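Local atomic coordinates of beta-mannosidase (Trichoderma harzianum, PDB entry 4CVU), a protein that probably hydrolyses terminal beta-D-mannose residues from the non-reducing ends of oligosaccharides, as a secreted fungal beta-mannosidase of glycoside hydrolase family 2. Residues 465-476 with 521-532. Sequence-based numbering, arbitrary orientation.
Sequences VGEITYNVRRLN and LFNVLAANSHSI. With MAN (alpha-D-mannopyranose), chain E; MAN (alpha-D-mannopyranose), chain B; NAG (2-acetamido-2-deoxy-beta-D-glucopyranose), chain C; MAN (alpha-D-mannopyranose), chain D.
The guanidinium of R473 meets N528 edge-on: NH1 donates to N528 OD1 at 2.7 Å, nearly in the guanidinium plane and close to the C=O axis, while the two flat groups stand 73° apart. The same NH1 reaches O6 of an N-acetylglucosamine (3.0 Å), also at the edge, and C6 of the chain D mannose lies 3.6 Å above one guanidinium face, over its centre; both sugars belong to glycan attached to the enzyme itself, not to a binding pocket. A bend at chi3 (72°) brings NH1 up to the amide oxygen. N528 ND2 donates in turn to V524 O one turn back, so both ends of the amide are tied and its flip is fixed. A leucine in place of R473 would probably leave N528 OD1 and the N-acetylglucosamine O6 without their donor and D259 without its positive partner.

Farther along, N476 OD1 accepts from S529 OG at 2.6 Å, from a donor tilted out of the carbonyl plane. Between the polar ends and V465 runs an apolar seam: V472 CG1 packs on L525 CD1 (3.6 Å), the I468 side chain crosses that of L521 at about a right angle, and V524 CG1 lies against I468 CG2. V524 CG1 also meets the T469 hydroxyl, which donates to V465 O.

Segments 465-475 and 521-528 cross at -32°, axes 9.6 Å apart at closest approach. Strand 227-237 borders the R473 and N476 end; on adjacent strand 252-261, D259 salt-bridges R473 NE and S257 bonds NH2. W484 of strand 481-485, parallel to its neighbours in a mixed sheet, lies against L475 and L525, consistent with two helices packed outside a family 2 catalytic barrel.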
loop_
_atom_site.group_PDB
_atom_site.type_symbol
_atom_site.label_atom_id
_atom_site.label_comp_id
_atom_site.label_asym_id
_atom_site.label_seq_id
_atom_site.Cartn_x
_atom_site.Cartn_y
_atom_site.Cartn_z
ATOM N N VAL A 465 38.787 -11.653 -18.277
ATOM C CA VAL A 465 40.072 -10.955 -18.178
ATOM C C VAL A 465 39.899 -9.463 -18.457
ATOM O O VAL A 465 40.507 -8.635 -17.789
ATOM C CB VAL A 465 41.132 -11.601 -19.128
ATOM C CG1 VAL A 465 42.307 -10.674 -19.340
ATOM C CG2 VAL A 465 41.587 -12.961 -18.574
ATOM N N GLY A 466 39.039 -9.105 -19.404
ATOM C CA GLY A 466 38.725 -7.682 -19.609
ATOM C C GLY A 466 38.202 -7.099 -18.292
ATOM O O GLY A 466 38.624 -6.030 -17.855
ATOM N N GLU A 467 37.335 -7.872 -17.657
ATOM C CA GLU A 467 36.676 -7.477 -16.397
ATOM C C GLU A 467 37.644 -7.403 -15.244
ATOM O O GLU A 467 37.704 -6.380 -14.569
ATOM C CB GLU A 467 35.511 -8.432 -16.110
ATOM C CG GLU A 467 35.156 -8.677 -14.666
ATOM C CD GLU A 467 34.048 -9.688 -14.549
ATOM O OE1 GLU A 467 33.503 -10.097 -15.589
ATOM O OE2 GLU A 467 33.717 -10.082 -13.409
ATOM N N ILE A 468 38.404 -8.472 -14.992
ATOM C CA ILE A 468 39.333 -8.439 -13.877
ATOM C C ILE A 468 40.395 -7.346 -14.044
ATOM O O ILE A 468 40.721 -6.671 -13.081
ATOM C CB ILE A 468 40.038 -9.787 -13.642
ATOM C CG1 ILE A 468 39.017 -10.909 -13.474
ATOM C CG2 ILE A 468 40.913 -9.712 -12.421
ATOM C CD1 ILE A 468 37.984 -10.652 -12.409
ATOM N N THR A 469 40.910 -7.178 -15.263
ATOM C CA THR A 469 41.951 -6.187 -15.538
ATOM C C THR A 469 41.465 -4.739 -15.344
ATOM O O THR A 469 42.124 -3.925 -14.691
ATOM C CB THR A 469 42.500 -6.347 -16.991
ATOM O OG1 THR A 469 43.022 -7.676 -17.179
ATOM C CG2 THR A 469 43.591 -5.334 -17.247
ATOM N N TYR A 470 40.299 -4.431 -15.885
ATOM C CA TYR A 470 39.706 -3.099 -15.712
ATOM C C TYR A 470 39.444 -2.748 -14.219
ATOM O O TYR A 470 39.857 -1.712 -13.718
ATOM C CB TYR A 470 38.394 -3.003 -16.482
ATOM C CG TYR A 470 37.653 -1.708 -16.203
ATOM C CD1 TYR A 470 38.201 -0.494 -16.587
ATOM C CD2 TYR A 470 36.429 -1.696 -15.525
ATOM C CE1 TYR A 470 37.553 0.699 -16.330
ATOM C CE2 TYR A 470 35.755 -0.506 -15.266
ATOM C CZ TYR A 470 36.315 0.690 -15.666
ATOM O OH TYR A 470 35.680 1.884 -15.425
ATOM N N ASN A 471 38.745 -3.633 -13.514
ATOM C CA ASN A 471 38.370 -3.339 -12.125
ATOM C C ASN A 471 39.535 -3.386 -11.125
ATOM O O ASN A 471 39.605 -2.516 -10.251
ATOM C CB ASN A 471 37.229 -4.220 -11.704
ATOM C CG ASN A 471 35.941 -3.826 -12.383
ATOM O OD1 ASN A 471 35.370 -2.774 -12.095
ATOM N ND2 ASN A 471 35.479 -4.670 -13.312
ATOM N N VAL A 472 40.450 -4.356 -11.258
ATOM C CA VAL A 472 41.675 -4.388 -10.421
ATOM C C VAL A 472 42.491 -3.098 -10.590
ATOM O O VAL A 472 42.924 -2.488 -9.592
ATOM C CB VAL A 472 42.558 -5.620 -10.699
ATOM C CG1 VAL A 472 43.972 -5.404 -10.175
ATOM C CG2 VAL A 472 41.975 -6.872 -10.054
ATOM N N ARG A 473 42.688 -2.676 -11.841
ATOM C CA ARG A 473 43.396 -1.406 -12.132
ATOM C C ARG A 473 42.647 -0.186 -11.602
ATOM O O ARG A 473 43.262 0.704 -10.990
ATOM C CB ARG A 473 43.670 -1.229 -13.642
ATOM C CG ARG A 473 44.716 -2.172 -14.207
ATOM C CD ARG A 473 44.796 -2.091 -15.735
ATOM N NE ARG A 473 45.406 -0.845 -16.240
ATOM C CZ ARG A 473 46.701 -0.539 -16.118
ATOM N NH1 ARG A 473 47.543 -1.359 -15.477
ATOM N NH2 ARG A 473 47.168 0.597 -16.629
ATOM N N ARG A 474 41.332 -0.162 -11.836
ATOM C CA ARG A 474 40.468 0.952 -11.394
ATOM C C ARG A 474 40.516 1.174 -9.881
ATOM O O ARG A 474 40.614 2.308 -9.430
ATOM C CB ARG A 474 39.013 0.731 -11.860
ATOM C CG ARG A 474 38.014 1.820 -11.441
ATOM C CD ARG A 474 36.608 1.612 -12.034
ATOM N NE ARG A 474 35.980 0.396 -11.544
ATOM C CZ ARG A 474 35.284 0.301 -10.403
ATOM N NH1 ARG A 474 35.088 1.364 -9.635
ATOM N NH2 ARG A 474 34.779 -0.862 -10.035
ATOM N N LEU A 475 40.461 0.076 -9.131
ATOM C CA LEU A 475 40.236 0.122 -7.676
ATOM C C LEU A 475 41.497 0.137 -6.830
ATOM O O LEU A 475 41.431 0.480 -5.651
ATOM C CB LEU A 475 39.360 -1.056 -7.255
ATOM C CG LEU A 475 37.905 -0.942 -7.733
ATOM C CD1 LEU A 475 37.136 -2.230 -7.443
ATOM C CD2 LEU A 475 37.209 0.221 -7.062
ATOM N N ASN A 476 42.650 -0.180 -7.450
ATOM C CA ASN A 476 43.885 -0.461 -6.720
ATOM C C ASN A 476 44.397 0.669 -5.825
ATOM O O ASN A 476 45.052 0.417 -4.829
ATOM C CB ASN A 476 45.019 -0.846 -7.685
ATOM C CG ASN A 476 46.143 -1.535 -6.973
ATOM O OD1 ASN A 476 45.988 -2.639 -6.463
ATOM N ND2 ASN A 476 47.268 -0.866 -6.886
ATOM N N LEU A 521 43.399 -15.488 -13.139
ATOM C CA LEU A 521 43.074 -14.372 -12.246
ATOM C C LEU A 521 44.219 -13.928 -11.313
ATOM O O LEU A 521 44.451 -12.736 -11.172
ATOM C CB LEU A 521 41.792 -14.672 -11.456
ATOM C CG LEU A 521 40.451 -14.218 -12.075
ATOM C CD1 LEU A 521 40.327 -14.419 -13.566
ATOM C CD2 LEU A 521 39.289 -14.888 -11.381
ATOM N N PHE A 522 44.919 -14.847 -10.662
ATOM C CA PHE A 522 46.029 -14.399 -9.790
ATOM C C PHE A 522 47.129 -13.717 -10.596
ATOM O O PHE A 522 47.726 -12.748 -10.139
ATOM C CB PHE A 522 46.649 -15.539 -8.967
ATOM C CG PHE A 522 47.744 -15.085 -8.019
ATOM C CD1 PHE A 522 47.497 -14.084 -7.091
ATOM C CD2 PHE A 522 49.011 -15.669 -8.046
ATOM C CE1 PHE A 522 48.472 -13.662 -6.193
ATOM C CE2 PHE A 522 50.001 -15.255 -7.159
ATOM C CZ PHE A 522 49.735 -14.242 -6.235
ATOM N N ASN A 523 47.431 -14.254 -11.785
ATOM C CA ASN A 523 48.398 -13.585 -12.675
ATOM C C ASN A 523 47.951 -12.206 -13.076
ATOM O O ASN A 523 48.728 -11.295 -13.027
ATOM C CB ASN A 523 48.729 -14.418 -13.918
ATOM C CG ASN A 523 49.938 -15.270 -13.690
ATOM O OD1 ASN A 523 51.037 -14.728 -13.560
ATOM N ND2 ASN A 523 49.761 -16.590 -13.590
ATOM N N VAL A 524 46.674 -12.049 -13.413
ATOM C CA VAL A 524 46.141 -10.713 -13.765
ATOM C C VAL A 524 46.250 -9.719 -12.601
ATOM O O VAL A 524 46.684 -8.573 -12.786
ATOM C CB VAL A 524 44.687 -10.767 -14.245
ATOM C CG1 VAL A 524 44.103 -9.364 -14.388
ATOM C CG2 VAL A 524 44.579 -11.483 -15.575
ATOM N N LEU A 525 45.889 -10.133 -11.395
ATOM C CA LEU A 525 46.027 -9.245 -10.223
ATOM C C LEU A 525 47.497 -8.880 -9.942
ATOM O O LEU A 525 47.824 -7.706 -9.682
ATOM C CB LEU A 525 45.464 -9.896 -8.971
ATOM C CG LEU A 525 45.713 -9.143 -7.658
ATOM C CD1 LEU A 525 45.175 -7.721 -7.719
ATOM C CD2 LEU A 525 45.054 -9.889 -6.513
ATOM N N ALA A 526 48.339 -9.913 -9.912
ATOM C CA ALA A 526 49.770 -9.724 -9.686
ATOM C C ALA A 526 50.437 -8.822 -10.748
ATOM O O ALA A 526 51.329 -8.033 -10.420
ATOM C CB ALA A 526 50.502 -11.060 -9.586
ATOM N N ALA A 527 49.972 -8.906 -11.978
ATOM C CA ALA A 527 50.440 -8.015 -13.020
ATOM C C ALA A 527 50.120 -6.552 -12.723
ATOM O O ALA A 527 50.836 -5.657 -13.160
ATOM C CB ALA A 527 49.834 -8.414 -14.344
ATOM N N ASN A 528 49.036 -6.302 -11.989
ATOM C CA ASN A 528 48.524 -4.926 -11.783
ATOM C C ASN A 528 48.535 -4.406 -10.350
ATOM O O ASN A 528 48.095 -3.276 -10.092
ATOM C CB ASN A 528 47.121 -4.832 -12.396
ATOM C CG ASN A 528 47.167 -4.864 -13.922
ATOM O OD1 ASN A 528 47.470 -3.861 -14.561
ATOM N ND2 ASN A 528 46.865 -6.014 -14.498
ATOM N N SER A 529 49.066 -5.203 -9.430
ATOM C CA SER A 529 49.132 -4.825 -8.013
ATOM C C SER A 529 50.190 -5.630 -7.269
ATOM O O SER A 529 50.197 -6.861 -7.366
ATOM C CB SER A 529 47.754 -5.072 -7.330
ATOM O OG SER A 529 47.735 -4.520 -6.027
ATOM N N HIS A 530 51.071 -4.941 -6.538
ATOM C CA HIS A 530 52.035 -5.590 -5.615
ATOM C C HIS A 530 51.514 -5.554 -4.160
ATOM O O HIS A 530 52.059 -6.236 -3.297
ATOM C CB HIS A 530 53.426 -4.906 -5.656
ATOM C CG HIS A 530 54.123 -4.994 -6.981
ATOM N ND1 HIS A 530 54.681 -6.162 -7.456
ATOM C CD2 HIS A 530 54.364 -4.051 -7.924
ATOM C CE1 HIS A 530 55.219 -5.938 -8.644
ATOM N NE2 HIS A 530 55.043 -4.664 -8.949
ATOM N N SER A 531 50.458 -4.764 -3.929
ATOM C CA SER A 531 50.021 -4.397 -2.595
ATOM C C SER A 531 48.822 -5.222 -2.056
ATOM O O SER A 531 48.658 -5.362 -0.842
ATOM C CB SER A 531 49.677 -2.900 -2.581
ATOM O OG SER A 531 48.655 -2.589 -3.496
ATOM N N ILE A 532 48.011 -5.780 -2.952
ATOM C CA ILE A 532 46.754 -6.414 -2.541
ATOM C C ILE A 532 46.829 -7.934 -2.620
ATOM O O ILE A 532 47.033 -8.481 -3.702
ATOM C CB ILE A 532 45.587 -5.942 -3.398
ATOM C CG1 ILE A 532 45.442 -4.410 -3.301
ATOM C CG2 ILE A 532 44.304 -6.651 -2.955
ATOM C CD1 ILE A 532 45.290 -3.863 -1.902
HETATM C C1 MAN E . 53.554 -14.155 -17.912
HETATM C C2 MAN E . 53.283 -15.637 -17.714
HETATM C C3 MAN E . 52.823 -15.929 -16.272
HETATM C C4 MAN E . 53.915 -15.421 -15.326
HETATM C C5 MAN E . 54.100 -13.922 -15.582
HETATM C C6 MAN E . 55.166 -13.286 -14.711
HETATM O O2 MAN E . 54.547 -16.287 -17.970
HETATM O O3 MAN E . 52.645 -17.335 -16.068
HETATM O O4 MAN E . 53.596 -15.765 -13.961
HETATM O O5 MAN E . 54.495 -13.688 -16.939
HETATM O O6 MAN E . 55.296 -11.899 -15.058
HETATM C C1 MAN B . 43.313 -4.624 -23.562
HETATM C C2 MAN B . 42.001 -3.859 -23.623
HETATM C C3 MAN B . 41.452 -3.662 -22.214
HETATM C C4 MAN B . 41.309 -4.994 -21.496
HETATM C C5 MAN B . 42.618 -5.784 -21.583
HETATM C C6 MAN B . 42.485 -7.211 -21.069
HETATM O O2 MAN B . 41.082 -4.608 -24.371
HETATM O O3 MAN B . 40.228 -2.991 -22.286
HETATM O O4 MAN B . 41.027 -4.732 -20.125
HETATM O O5 MAN B . 43.112 -5.866 -22.917
HETATM O O6 MAN B . 43.777 -7.814 -20.994
HETATM C C1 NAG C . 53.867 -0.757 -12.489
HETATM C C2 NAG C . 54.946 -1.837 -12.529
HETATM C C3 NAG C . 54.968 -2.482 -13.899
HETATM C C4 NAG C . 53.575 -3.051 -14.234
HETATM C C5 NAG C . 52.526 -1.956 -14.047
HETATM C C6 NAG C . 51.075 -2.410 -14.180
HETATM C C7 NAG C . 56.867 -1.474 -11.055
HETATM C C8 NAG C . 58.173 -0.760 -10.846
HETATM N N2 NAG C . 56.228 -1.230 -12.190
HETATM O O3 NAG C . 55.927 -3.509 -13.875
HETATM O O4 NAG C . 53.539 -3.495 -15.575
HETATM O O5 NAG C . 52.634 -1.371 -12.776
HETATM O O6 NAG C . 50.266 -1.245 -14.173
HETATM O O7 NAG C . 56.455 -2.244 -10.191
HETATM C C1 MAN D . 45.958 -4.976 -21.674
HETATM C C2 MAN D . 45.607 -4.313 -22.987
HETATM C C3 MAN D . 46.570 -3.161 -23.241
HETATM C C4 MAN D . 46.674 -2.244 -22.007
HETATM C C5 MAN D . 46.826 -3.017 -20.707
HETATM C C6 MAN D . 46.726 -2.095 -19.497
HETATM O O2 MAN D . 44.286 -3.792 -22.916
HETATM O O3 MAN D . 46.096 -2.404 -24.337
HETATM O O4 MAN D . 47.813 -1.410 -22.095
HETATM O O5 MAN D . 45.880 -4.026 -20.618
HETATM O O6 MAN D . 45.517 -1.372 -19.465
#